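Ricin B lectin (Clostridium thermocellum, PDB 3VSF) is an exo-beta-1,3-galactanase that probably trims galactose from the ends of beta-1,3-galactan chains, joining a family 43 glycosidase propeller to a galactose-binding beta-trefoil module. Local coordinates at residues 45-48 with 54-57; 95-100 with 323-328; 283-288 with 338-343; 292-297 with 301-306; 308-313 with 319-324. All coordinates share one frame; numbering follows the deposited sequence.

Contact 1: residues 45-48 with 54-57; sequences GTQF and NVIH
V55 meets Q47 first: its CG2 methyl, set anti to the backbone N, rests over one face of the glutamine's amide, toward its oxygen, with V55 CG2 3.7 Å from Q47 CD. The two side chains cross at a slant. Q47 rises to this place with its chain extended beyond CG (chi2 -174°), while its NE2 is bonded to the carbonyl of S321, which probably fixes the amide's rotation. A branched, apolar valine suits the place because one methyl can lie on the amide without competing for its hydrogen bonds.

I56 follows and makes the one hydrogen bond of the contact. Its N lies 2.8 Å from the O of F48. The side chain then turns back over the same residue, placing CD1 3.9 Å from F48 CB, while the phenyl ring itself leads away to meet W325 and Y323.

These pieces close a loop between strands 41-43 and 61-66, on the approach to the first blade of the propeller. Neither segment is a strand, so a single backbone bond ties them together. Because CG1 and CD1 of I56 pack beside the F48 carbonyl, apolar carbon borders that bond, and packing rather than repeated pairing holds the rest.

Contact 2: residues 95-100 with 323-328; sequences VNWEYR and YVWLPL
W97 and W325 both carry CG anti to the carbonyl carbon (chi1 -66° and -70°), and the second torsion then sets the indoles differently: in W97 it stands the ring across the side-chain stem, but in W325 it is only 8°. The result is a pair of rings with planes almost at right angles. They meet rim to rim, neither lying over the face of the other. CH2 at the far corner of W325 is 3.6 Å from W97 CZ2 and 3.7 Å from W97 NE1; W97 comes in at the edge of the W325 ring, near its plane.

W97 comes from the side of the first four-stranded propeller blade, whose outermost strand is 98-105, whereas W325 belongs to strand 322-330 of the last. The pair therefore bridges the first and last blades of the five-bladed family 43 propeller. W72 joins them, edge-to-face with W97 and oblique to W325, and M63 touches both. Tryptophan suits such a place because its long, flat side chain can reach from one sheet to the next.

No hydrogen bond passes between the two segments. What links the blades at this point is thus dispersion between buried indole rings, probably together with the exclusion of water.

Contact 3: residues 283-288 with 338-343; sequences TTYRSQ and LPYYDS
The Y285 ring packs against Y340, whose CB sits over the ring's centre, 3.3 Å from the centroid and 9° off the normal, in a CH-pi contact. The two aromatic rings themselves are oblique, with planes 50° apart, and their side chains run past each other in opposite directions. Y340 is set this way by a first torsion of 172°, which places CG anti to the backbone N. At the far end of Y285 the hydroxyl donates to L338 O (OH to O, 2.6 Å), meeting it in the carbonyl plane. Tyrosine suits the site because one flat residue offers a face for a methylene and a hydroxyl for a main-chain carbonyl.

Y285 projects from the loop between the fourth and fifth propeller blades, while 338-343 follows the last short strand of the fifth. Here the catalytic module meets the beta-trefoil: Y340's backbone pairs with S439, and Y285 touches N440, a residue that binds galactose, though no sugar is bound here.

The turn that carries the tyrosine contains an ST motif, R286 N donating to T283 OG1 (3.2 Å). In it S287 OG bonds to T284 O at 2.8 Å and also to Y305 OH.

Contact 4: residues 292-297 with 301-306; sequences IIPVQG and TSYLYM
I293 and L304 face each other as a hydrogen-bonded antiparallel pair: L304 N reaches I293 O at 2.9 Å, and I293 N returns to L304 O at 3.2 Å. V295 and S302 repeat the pattern, with S302 N 2.9 Å from V295 O. P294 sits between them opposite Y303, in a non-hydrogen-bonded pair, a place a proline can take since its missing N-H is not needed for pairing across the hairpin. Its ring lies over one face of the tyrosine in a CH-pi contact, P294 CB standing 4.1 Å from the Y303 centroid. I292 pairs with Y305 on the same face, its CG1 near Y305 CD1, with L328 beside it. On the other face, the I293 CD1 methyl lies 3.5 Å from L304 CB and meets the M306 CE methyl, brought there by an extended chain with CG beside the backbone N (chi1 -57°). Branched isoleucine and flexible methionine suit this buried face.

This is a beta hairpin of strands 288-296 and 301-309, the first two of the fifth propeller blade. In a second shell, Y303 OH bonds to the K241 carbonyl and S302 OG to that of G351, M63 of the first blade touches I293 and M306, and W325 packs on L304 and M306.

Contact 5: residues 308-313 with 319-324; sequences DRWAGA and NDSQYV
Antiparallel pairing between R309 and Q322 and between D308 and Y323 joins the two central strands of the fifth propeller blade, 301-309 and 322-330, where they open into the loop that links them. R309 N bonds to Q322 O at 2.8 Å, and Q322 N returns to R309 O. Past this pair the strands end, and a side chain takes over from the backbone: S321 OG accepts from A311 N (3.0 Å, 167° at the hydrogen). The small alanine lets its CB tuck against D320, and the serine OG also borders W310 at CE3.

On the face shared by D308 and Y323 the two side chains run side by side, D308 OD1 lying 3.7 Å from Y323 CD1 with the carboxylate and ring planes 64° apart. On the other face R309 extends from a first torsion of -179° and bends at chi3, so that its CD passes Q322 OE1 at 3.5 Å and NH2 lies by the CG2 methyl of V324. The guanidinium then bonds to the carbonyls of R286 and Y285.

S321 OG also bonds to V318 O, so this one hydroxyl serves two backbone groups where strand pairing has run out. The buried arginine's charge is probably eased by the carbonyl oxygens it meets, while its aliphatic stem packs on the face of the sheet shared with Q322.

Contacts 4 and 5 build the fifth propeller blade itself, both using strand 301-309 with centres about 22 Å apart. Contact 2 shares Y323 and V324 with contact 5 and joins strand 322-330 to the first blade through W325. Contact 1, about 9 Å from contact 2 between centres, is the N-terminal approach to this seam: I56 O meets Y323 OH, and T46 O meets Y323 N. Contact 3 lies about 13 Å from contact 5 between centres and touches it through R286 and R309. Along the chain contact 1 comes first; contacts 4 and 5 nest inside the loop closed by contact 3, and contact 2 crosses contact 3. Contacts 1 and 2 thus lie where the first and fifth blades meet, and contact 3 beside the trefoil.

Contact 1: residues 45-48 with 54-57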
# COMPACT_ATOMS: atom_id res chain seq x y z
N GLY A 45 7.04 8.85 1.08
CA GLY A 45 7.94 9.19 2.17
C GLY A 45 7.99 10.68 2.42
O GLY A 45 8.94 11.19 3.02
N THR A 46 6.96 11.39 1.96
CA THR A 46 6.88 12.83 2.13
C THR A 46 5.49 13.25 2.60
O THR A 46 4.59 12.43 2.72
CB THR A 46 7.20 13.58 0.82
OG1 THR A 46 6.09 13.46 -0.08
CG2 THR A 46 8.45 13.02 0.17
N GLN A 47 5.34 14.54 2.87
CA GLN A 47 4.04 15.10 3.23
C GLN A 47 3.46 15.88 2.06
O GLN A 47 3.93 16.97 1.74
CB GLN A 47 4.15 16.00 4.46
CG GLN A 47 4.46 15.25 5.75
CD GLN A 47 4.42 16.14 6.97
OE1 GLN A 47 4.62 17.35 6.88
NE2 GLN A 47 4.15 15.55 8.13
N PHE A 48 2.45 15.32 1.41
CA PHE A 48 1.83 15.95 0.25
C PHE A 48 1.31 17.33 0.62
O PHE A 48 0.86 17.56 1.74
CB PHE A 48 0.68 15.09 -0.28
CG PHE A 48 1.02 13.64 -0.44
CD1 PHE A 48 2.34 13.23 -0.55
CD2 PHE A 48 0.02 12.68 -0.49
CE1 PHE A 48 2.65 11.89 -0.70
CE2 PHE A 48 0.33 11.34 -0.64
CZ PHE A 48 1.64 10.94 -0.74
N ASN A 54 0.07 24.21 1.40
CA ASN A 54 0.23 23.79 2.79
C ASN A 54 0.24 22.27 2.96
O ASN A 54 -0.38 21.55 2.19
CB ASN A 54 -0.87 24.41 3.66
CG ASN A 54 -0.63 25.88 3.95
OD1 ASN A 54 -0.30 26.25 5.07
ND2 ASN A 54 -0.80 26.71 2.93
N VAL A 55 0.96 21.81 3.98
CA VAL A 55 1.08 20.38 4.25
C VAL A 55 -0.27 19.75 4.60
O VAL A 55 -0.94 20.19 5.53
CB VAL A 55 2.09 20.11 5.38
CG1 VAL A 55 1.86 21.07 6.54
CG2 VAL A 55 2.00 18.67 5.84
N ILE A 56 -0.65 18.72 3.85
CA ILE A 56 -1.88 17.99 4.12
C ILE A 56 -1.76 17.22 5.44
O ILE A 56 -0.78 16.51 5.67
CB ILE A 56 -2.20 17.00 2.98
CG1 ILE A 56 -2.44 17.76 1.67
CG2 ILE A 56 -3.42 16.15 3.33
CD1 ILE A 56 -2.76 16.87 0.49
N HIS A 57 -2.77 17.37 6.30
CA HIS A 57 -2.79 16.67 7.58
C HIS A 57 -4.01 15.77 7.72
O HIS A 57 -5.00 16.15 8.34
CB HIS A 57 -2.73 17.67 8.74
CG HIS A 57 -3.66 18.84 8.59
ND1 HIS A 57 -4.84 18.93 9.29
CD2 HIS A 57 -3.58 19.95 7.82
CE1 HIS A 57 -5.46 20.06 8.96
NE2 HIS A 57 -4.71 20.69 8.07

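Contact 2: residues 95-100 with 323-328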
# COMPACT_ATOMS: atom_id res chain seq x y z
N VAL A 95 -4.04 13.80 -7.14
CA VAL A 95 -2.70 14.28 -6.83
C VAL A 95 -2.73 15.70 -6.27
O VAL A 95 -2.02 16.02 -5.31
CB VAL A 95 -1.77 14.22 -8.05
CG1 VAL A 95 -0.40 14.81 -7.72
CG2 VAL A 95 -1.63 12.79 -8.55
N ASN A 96 -3.56 16.55 -6.87
CA ASN A 96 -3.74 17.92 -6.38
C ASN A 96 -4.95 18.03 -5.47
O ASN A 96 -6.09 17.91 -5.91
CB ASN A 96 -3.88 18.89 -7.55
CG ASN A 96 -2.64 18.93 -8.42
OD1 ASN A 96 -1.66 19.61 -8.11
ND2 ASN A 96 -2.68 18.20 -9.54
N TRP A 97 -4.70 18.26 -4.18
CA TRP A 97 -5.76 18.25 -3.18
C TRP A 97 -6.16 19.64 -2.71
O TRP A 97 -5.31 20.51 -2.50
CB TRP A 97 -5.36 17.37 -2.00
CG TRP A 97 -5.24 15.93 -2.37
CD1 TRP A 97 -4.10 15.26 -2.70
CD2 TRP A 97 -6.31 14.99 -2.47
NE1 TRP A 97 -4.39 13.95 -2.99
CE2 TRP A 97 -5.74 13.76 -2.86
CE3 TRP A 97 -7.69 15.06 -2.27
CZ2 TRP A 97 -6.50 12.61 -3.05
CZ3 TRP A 97 -8.45 13.92 -2.46
CH2 TRP A 97 -7.85 12.71 -2.85
N GLU A 98 -7.46 19.85 -2.54
CA GLU A 98 -7.99 21.13 -2.09
C GLU A 98 -8.52 21.03 -0.66
O GLU A 98 -9.25 20.10 -0.32
CB GLU A 98 -9.09 21.62 -3.03
CG GLU A 98 -9.79 22.88 -2.58
CD GLU A 98 -10.87 23.33 -3.55
OE1 GLU A 98 -10.86 22.85 -4.70
OE2 GLU A 98 -11.72 24.16 -3.16
N TYR A 99 -8.15 22.00 0.17
CA TYR A 99 -8.61 22.05 1.55
C TYR A 99 -10.10 22.37 1.60
O TYR A 99 -10.58 23.24 0.88
CB TYR A 99 -7.82 23.10 2.33
CG TYR A 99 -7.97 23.02 3.83
CD1 TYR A 99 -8.51 21.89 4.43
CD2 TYR A 99 -7.58 24.08 4.64
CE1 TYR A 99 -8.66 21.82 5.81
CE2 TYR A 99 -7.72 24.01 6.01
CZ TYR A 99 -8.26 22.88 6.59
OH TYR A 99 -8.40 22.82 7.96
N ARG A 100 -10.84 21.65 2.45
CA ARG A 100 -12.28 21.86 2.56
C ARG A 100 -12.71 22.07 4.01
O ARG A 100 -13.90 22.12 4.31
CB ARG A 100 -13.04 20.68 1.95
CG ARG A 100 -12.75 20.47 0.47
CD ARG A 100 -13.30 21.60 -0.38
NE ARG A 100 -14.65 21.33 -0.88
CZ ARG A 100 -15.35 22.16 -1.64
NH1 ARG A 100 -14.83 23.33 -1.99
NH2 ARG A 100 -16.56 21.83 -2.05
N TYR A 323 3.14 10.35 4.20
CA TYR A 323 2.22 9.40 3.58
C TYR A 323 2.92 8.53 2.54
O TYR A 323 3.91 8.93 1.93
CB TYR A 323 1.05 10.14 2.93
CG TYR A 323 0.40 11.16 3.84
CD1 TYR A 323 -0.47 10.77 4.85
CD2 TYR A 323 0.66 12.52 3.69
CE1 TYR A 323 -1.06 11.69 5.69
CE2 TYR A 323 0.07 13.45 4.53
CZ TYR A 323 -0.79 13.03 5.52
OH TYR A 323 -1.37 13.96 6.35
N VAL A 324 2.39 7.32 2.35
CA VAL A 324 2.92 6.39 1.37
C VAL A 324 1.79 5.78 0.54
O VAL A 324 1.02 4.97 1.04
CB VAL A 324 3.72 5.26 2.05
CG1 VAL A 324 4.07 4.17 1.04
CG2 VAL A 324 4.98 5.81 2.70
N TRP A 325 1.70 6.18 -0.72
CA TRP A 325 0.68 5.65 -1.61
C TRP A 325 1.30 4.73 -2.67
O TRP A 325 2.27 5.08 -3.32
CB TRP A 325 -0.09 6.78 -2.29
CG TRP A 325 -1.00 7.53 -1.36
CD1 TRP A 325 -1.07 7.40 -0.00
CD2 TRP A 325 -1.97 8.52 -1.72
NE1 TRP A 325 -2.02 8.25 0.51
CE2 TRP A 325 -2.59 8.95 -0.52
CE3 TRP A 325 -2.37 9.09 -2.93
CZ2 TRP A 325 -3.59 9.92 -0.51
CZ3 TRP A 325 -3.37 10.05 -2.91
CH2 TRP A 325 -3.96 10.46 -1.71
N LEU A 326 0.71 3.55 -2.81
CA LEU A 326 1.20 2.56 -3.76
C LEU A 326 0.02 1.85 -4.43
O LEU A 326 -1.07 1.80 -3.86
CB LEU A 326 2.08 1.53 -3.05
CG LEU A 326 3.28 2.07 -2.27
CD1 LEU A 326 3.89 0.98 -1.41
CD2 LEU A 326 4.32 2.67 -3.20
N PRO A 327 0.24 1.31 -5.63
CA PRO A 327 -0.80 0.55 -6.31
C PRO A 327 -0.90 -0.87 -5.76
O PRO A 327 0.13 -1.51 -5.53
CB PRO A 327 -0.32 0.51 -7.76
CG PRO A 327 1.16 0.58 -7.65
CD PRO A 327 1.45 1.47 -6.47
N LEU A 328 -2.12 -1.35 -5.53
CA LEU A 328 -2.33 -2.72 -5.09
C LEU A 328 -2.68 -3.59 -6.30
O LEU A 328 -3.78 -3.50 -6.84
CB LEU A 328 -3.45 -2.79 -4.05
CG LEU A 328 -3.78 -4.18 -3.50
CD1 LEU A 328 -2.57 -4.77 -2.79
CD2 LEU A 328 -4.98 -4.13 -2.57

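Contact 3: residues 283-288 with 338-343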
# COMPACT_ATOMS: atom_id res chain seq x y z
N THR A 283 8.62 -4.29 6.59
CA THR A 283 8.18 -3.06 7.24
C THR A 283 7.10 -2.35 6.43
O THR A 283 6.83 -1.17 6.65
CB THR A 283 9.36 -2.08 7.44
OG1 THR A 283 9.86 -1.67 6.16
CG2 THR A 283 10.48 -2.75 8.22
N THR A 284 6.49 -3.08 5.50
CA THR A 284 5.51 -2.50 4.59
C THR A 284 6.03 -1.19 4.02
O THR A 284 5.29 -0.22 3.84
CB THR A 284 4.15 -2.25 5.29
OG1 THR A 284 3.81 -3.39 6.09
CG2 THR A 284 3.05 -2.01 4.26
N TYR A 285 7.33 -1.16 3.73
CA TYR A 285 7.98 0.01 3.15
C TYR A 285 7.92 1.20 4.09
O TYR A 285 7.60 2.32 3.69
CB TYR A 285 7.34 0.35 1.80
CG TYR A 285 7.22 -0.85 0.88
CD1 TYR A 285 8.22 -1.81 0.83
CD2 TYR A 285 6.10 -1.02 0.08
CE1 TYR A 285 8.11 -2.90 -0.00
CE2 TYR A 285 5.99 -2.12 -0.75
CZ TYR A 285 7.00 -3.05 -0.79
OH TYR A 285 6.89 -4.15 -1.62
N ARG A 286 8.22 0.94 5.36
CA ARG A 286 8.18 1.97 6.40
C ARG A 286 6.84 2.70 6.44
O ARG A 286 6.79 3.93 6.39
CB ARG A 286 9.32 2.98 6.22
CG ARG A 286 10.70 2.41 6.50
CD ARG A 286 11.66 3.51 6.95
NE ARG A 286 11.92 4.48 5.90
CZ ARG A 286 12.34 5.72 6.12
NH1 ARG A 286 12.54 6.14 7.36
NH2 ARG A 286 12.56 6.54 5.10
N SER A 287 5.76 1.93 6.55
CA SER A 287 4.43 2.51 6.64
C SER A 287 3.45 1.54 7.28
O SER A 287 3.75 0.36 7.47
CB SER A 287 3.92 2.92 5.26
OG SER A 287 3.44 1.80 4.54
N GLN A 288 2.26 2.04 7.61
CA GLN A 288 1.19 1.21 8.12
C GLN A 288 -0.07 1.44 7.29
O GLN A 288 -0.47 2.58 7.07
CB GLN A 288 0.92 1.52 9.59
CG GLN A 288 -0.06 0.57 10.26
CD GLN A 288 -0.34 0.94 11.71
OE1 GLN A 288 -0.03 2.05 12.15
NE2 GLN A 288 -0.93 0.01 12.45
N LEU A 338 2.08 -5.85 -3.65
CA LEU A 338 2.18 -4.46 -3.21
C LEU A 338 3.61 -3.96 -3.37
O LEU A 338 4.41 -4.06 -2.45
CB LEU A 338 1.71 -4.32 -1.76
CG LEU A 338 1.39 -2.92 -1.24
CD1 LEU A 338 2.64 -2.20 -0.76
CD2 LEU A 338 0.65 -2.10 -2.30
N PRO A 339 3.93 -3.43 -4.56
CA PRO A 339 5.28 -2.95 -4.89
C PRO A 339 5.55 -1.57 -4.32
O PRO A 339 4.61 -0.80 -4.11
CB PRO A 339 5.25 -2.89 -6.41
CG PRO A 339 3.83 -2.56 -6.73
CD PRO A 339 3.00 -3.26 -5.69
N TYR A 340 6.82 -1.25 -4.09
CA TYR A 340 7.19 0.08 -3.63
C TYR A 340 7.88 0.88 -4.73
O TYR A 340 8.94 0.51 -5.21
CB TYR A 340 8.11 0.00 -2.41
CG TYR A 340 8.68 1.35 -2.01
CD1 TYR A 340 7.93 2.23 -1.23
CD2 TYR A 340 9.94 1.74 -2.41
CE1 TYR A 340 8.44 3.47 -0.86
CE2 TYR A 340 10.46 2.97 -2.04
CZ TYR A 340 9.71 3.83 -1.27
OH TYR A 340 10.22 5.05 -0.91
N TYR A 341 7.25 1.99 -5.11
CA TYR A 341 7.83 2.92 -6.06
C TYR A 341 8.12 4.22 -5.35
O TYR A 341 7.23 4.81 -4.73
CB TYR A 341 6.88 3.16 -7.23
CG TYR A 341 6.43 1.91 -7.94
CD1 TYR A 341 7.31 0.86 -8.17
CD2 TYR A 341 5.12 1.77 -8.39
CE1 TYR A 341 6.90 -0.29 -8.82
CE2 TYR A 341 4.70 0.63 -9.04
CZ TYR A 341 5.59 -0.40 -9.25
OH TYR A 341 5.18 -1.54 -9.89
N ASP A 342 9.37 4.68 -5.41
CA ASP A 342 9.75 5.93 -4.76
C ASP A 342 8.92 7.08 -5.32
O ASP A 342 8.73 8.10 -4.66
CB ASP A 342 11.24 6.20 -4.93
CG ASP A 342 11.78 7.18 -3.91
OD1 ASP A 342 12.16 6.74 -2.81
OD2 ASP A 342 11.81 8.39 -4.21
N SER A 343 8.44 6.91 -6.55
CA SER A 343 7.56 7.88 -7.18
C SER A 343 6.46 7.15 -7.95
O SER A 343 6.73 6.20 -8.70
CB SER A 343 8.35 8.79 -8.13
OG SER A 343 9.33 9.52 -7.42

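Contact 4: residues 292-297 with 301-306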
# COMPACT_ATOMS: atom_id res chain seq x y z
N ILE A 292 -7.80 1.33 1.51
CA ILE A 292 -7.63 0.90 0.12
C ILE A 292 -8.91 1.11 -0.69
O ILE A 292 -9.94 0.49 -0.42
CB ILE A 292 -7.24 -0.59 0.05
CG1 ILE A 292 -5.93 -0.84 0.79
CG2 ILE A 292 -7.13 -1.04 -1.40
CD1 ILE A 292 -5.52 -2.30 0.84
N ILE A 293 -8.85 2.00 -1.68
CA ILE A 293 -10.00 2.27 -2.54
C ILE A 293 -9.74 1.92 -4.00
O ILE A 293 -8.64 2.11 -4.51
CB ILE A 293 -10.46 3.74 -2.46
CG1 ILE A 293 -9.31 4.64 -1.98
CG2 ILE A 293 -11.68 3.87 -1.57
CD1 ILE A 293 -8.18 4.77 -2.98
N PRO A 294 -10.78 1.42 -4.68
CA PRO A 294 -10.72 1.15 -6.12
C PRO A 294 -10.79 2.45 -6.92
O PRO A 294 -11.72 3.23 -6.74
CB PRO A 294 -11.99 0.32 -6.38
CG PRO A 294 -12.46 -0.13 -5.03
CD PRO A 294 -12.04 0.94 -4.09
N VAL A 295 -9.80 2.67 -7.78
CA VAL A 295 -9.81 3.84 -8.66
C VAL A 295 -10.25 3.42 -10.06
O VAL A 295 -9.49 2.79 -10.80
CB VAL A 295 -8.43 4.51 -8.73
CG1 VAL A 295 -8.48 5.72 -9.64
CG2 VAL A 295 -7.97 4.91 -7.33
N GLN A 296 -11.48 3.78 -10.42
CA GLN A 296 -12.06 3.35 -11.69
C GLN A 296 -11.93 4.42 -12.77
O GLN A 296 -12.11 5.61 -12.50
CB GLN A 296 -13.53 2.97 -11.48
CG GLN A 296 -14.21 2.36 -12.70
CD GLN A 296 -15.50 1.65 -12.34
OE1 GLN A 296 -15.57 0.94 -11.34
NE2 GLN A 296 -16.53 1.85 -13.16
N GLY A 297 -11.61 3.99 -13.98
CA GLY A 297 -11.44 4.90 -15.10
C GLY A 297 -11.86 4.29 -16.43
O GLY A 297 -12.57 3.29 -16.47
N THR A 301 -9.84 -0.64 -13.71
CA THR A 301 -9.84 -0.31 -12.29
C THR A 301 -8.49 -0.62 -11.63
O THR A 301 -7.98 -1.74 -11.75
CB THR A 301 -10.95 -1.06 -11.54
OG1 THR A 301 -12.23 -0.65 -12.04
CG2 THR A 301 -10.88 -0.77 -10.05
N SER A 302 -7.93 0.37 -10.95
CA SER A 302 -6.69 0.18 -10.21
C SER A 302 -6.90 0.51 -8.73
O SER A 302 -7.35 1.59 -8.39
CB SER A 302 -5.58 1.07 -10.79
OG SER A 302 -5.32 0.74 -12.14
N TYR A 303 -6.56 -0.44 -7.87
CA TYR A 303 -6.74 -0.27 -6.43
C TYR A 303 -5.58 0.49 -5.79
O TYR A 303 -4.43 0.09 -5.92
CB TYR A 303 -6.94 -1.62 -5.75
CG TYR A 303 -8.26 -2.29 -6.11
CD1 TYR A 303 -9.30 -2.34 -5.20
CD2 TYR A 303 -8.46 -2.84 -7.37
CE1 TYR A 303 -10.50 -2.94 -5.52
CE2 TYR A 303 -9.66 -3.45 -7.70
CZ TYR A 303 -10.68 -3.49 -6.77
OH TYR A 303 -11.87 -4.09 -7.10
N LEU A 304 -5.90 1.59 -5.12
CA LEU A 304 -4.89 2.42 -4.48
C LEU A 304 -4.70 2.07 -3.01
O LEU A 304 -5.66 1.92 -2.26
CB LEU A 304 -5.26 3.90 -4.61
CG LEU A 304 -4.39 4.88 -3.82
CD1 LEU A 304 -2.93 4.78 -4.25
CD2 LEU A 304 -4.90 6.31 -3.99
N TYR A 305 -3.44 1.94 -2.60
CA TYR A 305 -3.10 1.67 -1.21
C TYR A 305 -2.65 2.94 -0.51
O TYR A 305 -1.82 3.69 -1.03
CB TYR A 305 -2.00 0.61 -1.13
CG TYR A 305 -1.25 0.60 0.19
CD1 TYR A 305 -1.65 -0.23 1.22
CD2 TYR A 305 -0.15 1.42 0.39
CE1 TYR A 305 -0.98 -0.24 2.43
CE2 TYR A 305 0.53 1.42 1.59
CZ TYR A 305 0.11 0.58 2.61
OH TYR A 305 0.79 0.58 3.81
N MET A 306 -3.20 3.18 0.68
CA MET A 306 -2.80 4.33 1.48
C MET A 306 -2.16 3.87 2.78
O MET A 306 -2.63 2.93 3.42
CB MET A 306 -4.01 5.21 1.80
CG MET A 306 -4.75 5.70 0.58
SD MET A 306 -6.18 6.70 1.01
CE MET A 306 -6.91 6.89 -0.60

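Contact 5: residues 308-313 with 319-324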
# COMPACT_ATOMS: atom_id res chain seq x y z
N ASP A 308 0.59 5.21 6.35
CA ASP A 308 1.13 6.29 7.16
C ASP A 308 2.54 5.97 7.63
O ASP A 308 2.78 4.93 8.24
CB ASP A 308 0.22 6.58 8.36
CG ASP A 308 -1.03 7.34 7.98
OD1 ASP A 308 -0.95 8.58 7.84
OD2 ASP A 308 -2.09 6.71 7.82
N ARG A 309 3.47 6.87 7.34
CA ARG A 309 4.82 6.76 7.88
C ARG A 309 4.87 7.57 9.17
O ARG A 309 5.33 8.71 9.18
CB ARG A 309 5.85 7.26 6.88
CG ARG A 309 7.29 7.15 7.37
CD ARG A 309 8.27 7.31 6.22
NE ARG A 309 8.14 6.23 5.25
CZ ARG A 309 8.88 6.12 4.15
NH1 ARG A 309 9.81 7.03 3.88
NH2 ARG A 309 8.69 5.11 3.32
N TRP A 310 4.39 6.96 10.25
CA TRP A 310 4.29 7.64 11.54
C TRP A 310 5.62 8.21 12.01
O TRP A 310 6.61 7.49 12.15
CB TRP A 310 3.71 6.70 12.60
CG TRP A 310 2.35 6.18 12.25
CD1 TRP A 310 2.02 4.91 11.89
CD2 TRP A 310 1.13 6.94 12.22
NE1 TRP A 310 0.67 4.82 11.65
CE2 TRP A 310 0.10 6.05 11.84
CE3 TRP A 310 0.80 8.27 12.49
CZ2 TRP A 310 -1.23 6.45 11.72
CZ3 TRP A 310 -0.52 8.67 12.36
CH2 TRP A 310 -1.51 7.76 11.98
N ALA A 311 5.64 9.52 12.25
CA ALA A 311 6.84 10.20 12.71
C ALA A 311 7.28 9.69 14.08
O ALA A 311 8.41 9.92 14.50
CB ALA A 311 6.61 11.71 12.75
N GLY A 312 6.39 8.98 14.76
CA GLY A 312 6.69 8.42 16.06
C GLY A 312 7.85 7.45 16.01
O GLY A 312 8.47 7.16 17.03
N ALA A 313 8.14 6.95 14.81
CA ALA A 313 9.25 6.02 14.62
C ALA A 313 10.58 6.68 14.95
O ALA A 313 11.48 6.04 15.49
CB ALA A 313 9.25 5.49 13.20
N ASN A 319 1.74 14.96 13.82
CA ASN A 319 1.52 15.87 12.69
C ASN A 319 2.67 15.89 11.69
O ASN A 319 2.52 16.39 10.58
CB ASN A 319 1.24 17.28 13.20
CG ASN A 319 -0.00 17.36 14.06
OD1 ASN A 319 -1.11 17.55 13.56
ND2 ASN A 319 0.18 17.20 15.37
N ASP A 320 3.82 15.34 12.09
CA ASP A 320 4.98 15.28 11.21
C ASP A 320 5.04 13.96 10.45
O ASP A 320 6.06 13.62 9.85
CB ASP A 320 6.27 15.49 12.00
CG ASP A 320 6.40 16.89 12.55
OD1 ASP A 320 5.83 17.83 11.94
OD2 ASP A 320 7.08 17.07 13.59
N SER A 321 3.94 13.21 10.48
CA SER A 321 3.87 11.93 9.79
C SER A 321 3.71 12.11 8.28
O SER A 321 2.98 12.99 7.83
CB SER A 321 2.72 11.08 10.33
OG SER A 321 2.93 10.75 11.69
N GLN A 322 4.41 11.28 7.51
CA GLN A 322 4.36 11.35 6.06
C GLN A 322 3.44 10.27 5.50
O GLN A 322 3.01 9.37 6.22
CB GLN A 322 5.77 11.23 5.47
CG GLN A 322 6.68 12.39 5.84
CD GLN A 322 8.14 11.99 5.91
OE1 GLN A 322 8.47 10.82 6.06
NE2 GLN A 322 9.03 12.97 5.79
N TYR A 323 3.14 10.35 4.20
CA TYR A 323 2.22 9.40 3.58
C TYR A 323 2.92 8.53 2.54
O TYR A 323 3.91 8.93 1.93
CB TYR A 323 1.05 10.14 2.93
CG TYR A 323 0.40 11.16 3.84
CD1 TYR A 323 -0.47 10.77 4.85
CD2 TYR A 323 0.66 12.52 3.69
CE1 TYR A 323 -1.06 11.69 5.69
CE2 TYR A 323 0.07 13.45 4.53
CZ TYR A 323 -0.79 13.03 5.52
OH TYR A 323 -1.37 13.96 6.35
N VAL A 324 2.39 7.32 2.35
CA VAL A 324 2.92 6.39 1.37
C VAL A 324 1.79 5.78 0.54
O VAL A 324 1.02 4.97 1.04
CB VAL A 324 3.72 5.26 2.05
CG1 VAL A 324 4.07 4.17 1.04
CG2 VAL A 324 4.98 5.81 2.70